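Sugar kinase (Agrobacterium tumefaciens, PDB 2RBC) probably phosphorylates a sugar or related carbohydrate with ATP, as a putative kinase of the ribokinase (pfkB) family. Local coordinates at residues D225-L230 / W249-D254. Sequence-based numbering, arbitrary orientation. Where two conformers were deposited one is given.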
ATOM      1  N   ASP A 225      31.049  19.647  13.918  1.00 25.26           N
ATOM      2  CA  ASP A 225      32.327  18.926  13.982  1.00 24.87           C
ATOM      3  C   ASP A 225      32.592  18.062  12.750  1.00 24.12           C
ATOM      4  O   ASP A 225      33.704  17.577  12.552  1.00 23.32           O
ATOM      5  CB  ASP A 225      32.351  17.986  15.170  1.00 24.83           C
ATOM      6  CG  ASP A 225      32.399  18.719  16.499  1.00 26.99           C
ATOM      7  OD1 ASP A 225      32.909  19.877  16.560  1.00 27.21           O
ATOM      8  OD2 ASP A 225      31.961  18.091  17.474  1.00 26.72           O
HETATM    9  N   MSE A 226      31.574  17.846  11.944  1.00 22.60           N
HETATM   10  CA  MSE A 226      31.730  16.994  10.771  1.00 23.98           C
HETATM   11  C   MSE A 226      32.272  17.769   9.576  1.00 21.99           C
HETATM   12  O   MSE A 226      32.946  17.209   8.738  1.00 19.11           O
HETATM   13  CB  MSE A 226      30.403  16.346  10.413  1.00 23.97           C
HETATM   14  CG  MSE A 226      29.852  15.505  11.534  1.00 24.47           C
HETATM   15 SE   MSE A 226      28.063  14.901  11.072  0.80 33.67          SE
HETATM   16  CE  MSE A 226      27.558  14.291  12.877  1.00 24.01           C
ATOM     17  N   LEU A 227      31.996  19.064   9.523  1.00 21.41           N
ATOM     18  CA  LEU A 227      32.400  19.860   8.383  1.00 21.72           C
ATOM     19  C   LEU A 227      33.931  19.968   8.230  1.00 21.42           C
ATOM     20  O   LEU A 227      34.434  19.900   7.095  1.00 22.07           O
ATOM     21  CB  LEU A 227      31.708  21.239   8.385  1.00 21.40           C
ATOM     22  CG  LEU A 227      30.316  21.268   7.732  1.00 22.83           C
ATOM     23  CD1 LEU A 227      30.474  20.888   6.284  1.00 17.84           C
ATOM     24  CD2 LEU A 227      29.334  20.338   8.377  1.00 22.55           C
ATOM     25  N   PRO A 228      34.681  20.178   9.330  1.00 19.73           N
ATOM     26  CA  PRO A 228      36.136  20.165   9.173  1.00 20.53           C
ATOM     27  C   PRO A 228      36.717  18.899   8.519  1.00 20.70           C
ATOM     28  O   PRO A 228      37.596  19.011   7.656  1.00 19.85           O
ATOM     29  CB  PRO A 228      36.652  20.388  10.604  1.00 20.04           C
ATOM     30  CG  PRO A 228      35.558  21.146  11.251  1.00 20.27           C
ATOM     31  CD  PRO A 228      34.299  20.578  10.701  1.00 20.61           C
ATOM     32  N   VAL A 229      36.185  17.730   8.892  1.00 21.15           N
ATOM     33  CA  VAL A 229      36.684  16.464   8.384  1.00 20.97           C
ATOM     34  C   VAL A 229      36.233  16.275   6.935  1.00 20.80           C
ATOM     35  O   VAL A 229      37.008  15.846   6.103  1.00 20.31           O
ATOM     36  CB  VAL A 229      36.197  15.245   9.221  1.00 21.88           C
ATOM     37  CG1 VAL A 229      37.130  14.039   8.935  1.00 22.95           C
ATOM     38  CG2 VAL A 229      36.207  15.571  10.696  1.00 25.41           C
ATOM     39  N   LEU A 230      34.979  16.612   6.642  1.00 19.54           N
ATOM     40  CA  LEU A 230      34.438  16.396   5.328  1.00 20.46           C
ATOM     41  C   LEU A 230      35.104  17.367   4.331  1.00 20.25           C
ATOM     42  O   LEU A 230      35.395  16.983   3.209  1.00 22.60           O
ATOM     43  CB  LEU A 230      32.900  16.550   5.327  1.00 20.50           C
ATOM     44  CG  LEU A 230      32.090  15.452   6.020  1.00 21.17           C
ATOM     45  CD1 LEU A 230      30.588  15.823   6.096  1.00 21.12           C
ATOM     46  CD2 LEU A 230      32.323  14.113   5.250  1.00 21.77           C
ATOM     47  N   TRP A 249      25.064  23.656   7.932  1.00 23.26           N
ATOM     48  CA  TRP A 249      26.464  24.030   7.983  1.00 23.58           C
ATOM     49  C   TRP A 249      27.109  23.685   6.666  1.00 23.67           C
ATOM     50  O   TRP A 249      26.782  22.664   6.085  1.00 24.02           O
ATOM     51  CB  TRP A 249      27.187  23.243   9.072  1.00 24.76           C
ATOM     52  CG  TRP A 249      26.887  23.708  10.458  1.00 24.49           C
ATOM     53  CD1 TRP A 249      27.634  24.566  11.203  1.00 27.26           C
ATOM     54  CD2 TRP A 249      25.765  23.346  11.266  1.00 26.91           C
ATOM     55  NE1 TRP A 249      27.052  24.755  12.424  1.00 27.22           N
ATOM     56  CE2 TRP A 249      25.915  24.003  12.500  1.00 26.37           C
ATOM     57  CE3 TRP A 249      24.664  22.500  11.073  1.00 26.94           C
ATOM     58  CZ2 TRP A 249      25.001  23.871  13.541  1.00 28.35           C
ATOM     59  CZ3 TRP A 249      23.742  22.352  12.136  1.00 28.12           C
ATOM     60  CH2 TRP A 249      23.916  23.051  13.340  1.00 27.07           C
ATOM     61  N   TRP A 250      28.014  24.531   6.178  1.00 22.92           N
ATOM     62  CA  TRP A 250      28.697  24.203   4.911  1.00 23.38           C
ATOM     63  C   TRP A 250      30.072  24.822   4.822  1.00 23.27           C
ATOM     64  O   TRP A 250      30.405  25.781   5.549  1.00 22.48           O
ATOM     65  CB  TRP A 250      27.850  24.620   3.674  1.00 23.52           C
ATOM     66  CG  TRP A 250      27.902  26.104   3.290  1.00 24.27           C
ATOM     67  CD1 TRP A 250      28.714  26.673   2.371  1.00 23.48           C
ATOM     68  CD2 TRP A 250      27.073  27.151   3.797  1.00 24.24           C
ATOM     69  NE1 TRP A 250      28.464  28.023   2.278  1.00 26.75           N
ATOM     70  CE2 TRP A 250      27.449  28.339   3.140  1.00 25.85           C
ATOM     71  CE3 TRP A 250      26.036  27.199   4.750  1.00 24.66           C
ATOM     72  CZ2 TRP A 250      26.853  29.578   3.424  1.00 25.03           C
ATOM     73  CZ3 TRP A 250      25.432  28.408   5.012  1.00 24.25           C
ATOM     74  CH2 TRP A 250      25.839  29.587   4.341  1.00 24.48           C
ATOM     75  N   THR A 251      30.847  24.251   3.899  1.00 23.43           N
ATOM     76  CA  THR A 251      32.135  24.770   3.484  1.00 23.04           C
ATOM     77  C   THR A 251      32.163  24.895   1.950  1.00 23.72           C
ATOM     78  O   THR A 251      31.680  24.030   1.203  1.00 21.69           O
ATOM     79  CB  THR A 251      33.323  23.878   4.000  1.00 23.20           C
ATOM     80  OG1 THR A 251      33.193  22.560   3.473  1.00 21.66           O
ATOM     81  CG2 THR A 251      33.385  23.789   5.524  1.00 22.10           C
ATOM     82  N   GLU A 252      32.740  26.000   1.485  1.00 24.42           N
ATOM     83  CA  GLU A 252      32.959  26.219   0.066  1.00 24.02           C
ATOM     84  C   GLU A 252      34.148  25.406  -0.428  1.00 24.61           C
ATOM     85  O   GLU A 252      35.037  25.031   0.355  1.00 23.74           O
ATOM     86  CB  GLU A 252      33.254  27.692  -0.196  1.00 24.53           C
ATOM     87  CG  GLU A 252      32.224  28.664   0.370  1.00 25.19           C
ATOM     88  CD  GLU A 252      30.937  28.723  -0.431  1.00 29.42           C
ATOM     89  OE1 GLU A 252      30.879  28.165  -1.562  1.00 29.22           O
ATOM     90  OE2 GLU A 252      29.981  29.347   0.094  1.00 31.82           O
ATOM     91  N   ALA A 253      34.195  25.194  -1.746  1.00 24.73           N
ATOM     92  CA  ALA A 253      35.375  24.650  -2.403  1.00 26.06           C
ATOM     93  C   ALA A 253      36.598  25.454  -2.029  1.00 26.98           C
ATOM     94  O   ALA A 253      36.517  26.663  -1.922  1.00 26.97           O
ATOM     95  CB  ALA A 253      35.200  24.671  -3.925  1.00 26.23           C
ATOM     96  N   ASP A 254      37.688  24.734  -1.781  0.50 26.72           N
ATOM     97  CA  ASP A 254      39.028  25.274  -1.567  0.50 26.77           C
ATOM     98  C   ASP A 254      39.198  26.166  -0.320  0.50 26.95           C
ATOM     99  O   ASP A 254      40.218  26.839  -0.204  0.50 27.62           O
ATOM    100  CB  ASP A 254      39.549  25.979  -2.846  0.50 26.06           C
ATOM    101  CG  ASP A 254      39.626  25.039  -4.078  0.50 25.17           C
ATOM    102  OD1 ASP A 254      39.797  23.803  -3.976  0.50 16.03           O
ATOM    103  OD2 ASP A 254      39.532  25.574  -5.194  0.50 25.90           O
TER
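Leu227 on helix 223-233 packs against three consecutive residues of strand 248-251, Trp249, Trp250 and Thr251. This is helix-on-sheet packing in the alpha/beta domain of the ribokinase fold. The strand belongs to the antiparallel end of the main sheet, between strands 238-242 and 258-261. The short helix and strand axes run nearly parallel, at 20°, and approach to 8.4 Å.

The tight part is one leucine. Leu227 CD2 meets Trp249 CB at 3.7 Å, and Leu227 CG lies close to the same carbon. The two side chains cross at about a right angle. CB makes the Trp249 contact. With chi1 at -75°, Trp249 CG is anti to the carbonyl carbon, and the ring leads away from the helix, toward Phe260. The other methyl, Leu227 CD1, lies over the strand backbone, 4.0 Å from CA of Trp250. Leu227 CD1 also reaches Thr251 CG2 at 4.2 Å. Leu227 also touches Val241 and Val258 on the two flanking strands. No hydrogen bond joins the two segments.

The contact thins out along the helix. Leu230 also points toward the strand but stops short of it, and packs on Val241 and Thr218. Pro228, next in the helix after Leu227, points away and is exposed.

Trp250 turns its side chain to the other face of the sheet, away from the helix. Its ring meets those of His259 and Phe238, and a sulfate ion, probably from the crystallisation liquor, lies about 3 Å from its side chain. Glu252 sits at the ring edge, with OE1 hydrogen-bonded to Ser292 OG. Trp250 NE1 donates to Glu252 OE2 at 3.0 Å, with the oxygen nearly in the indole plane but the nitrogen well above the carboxylate plane.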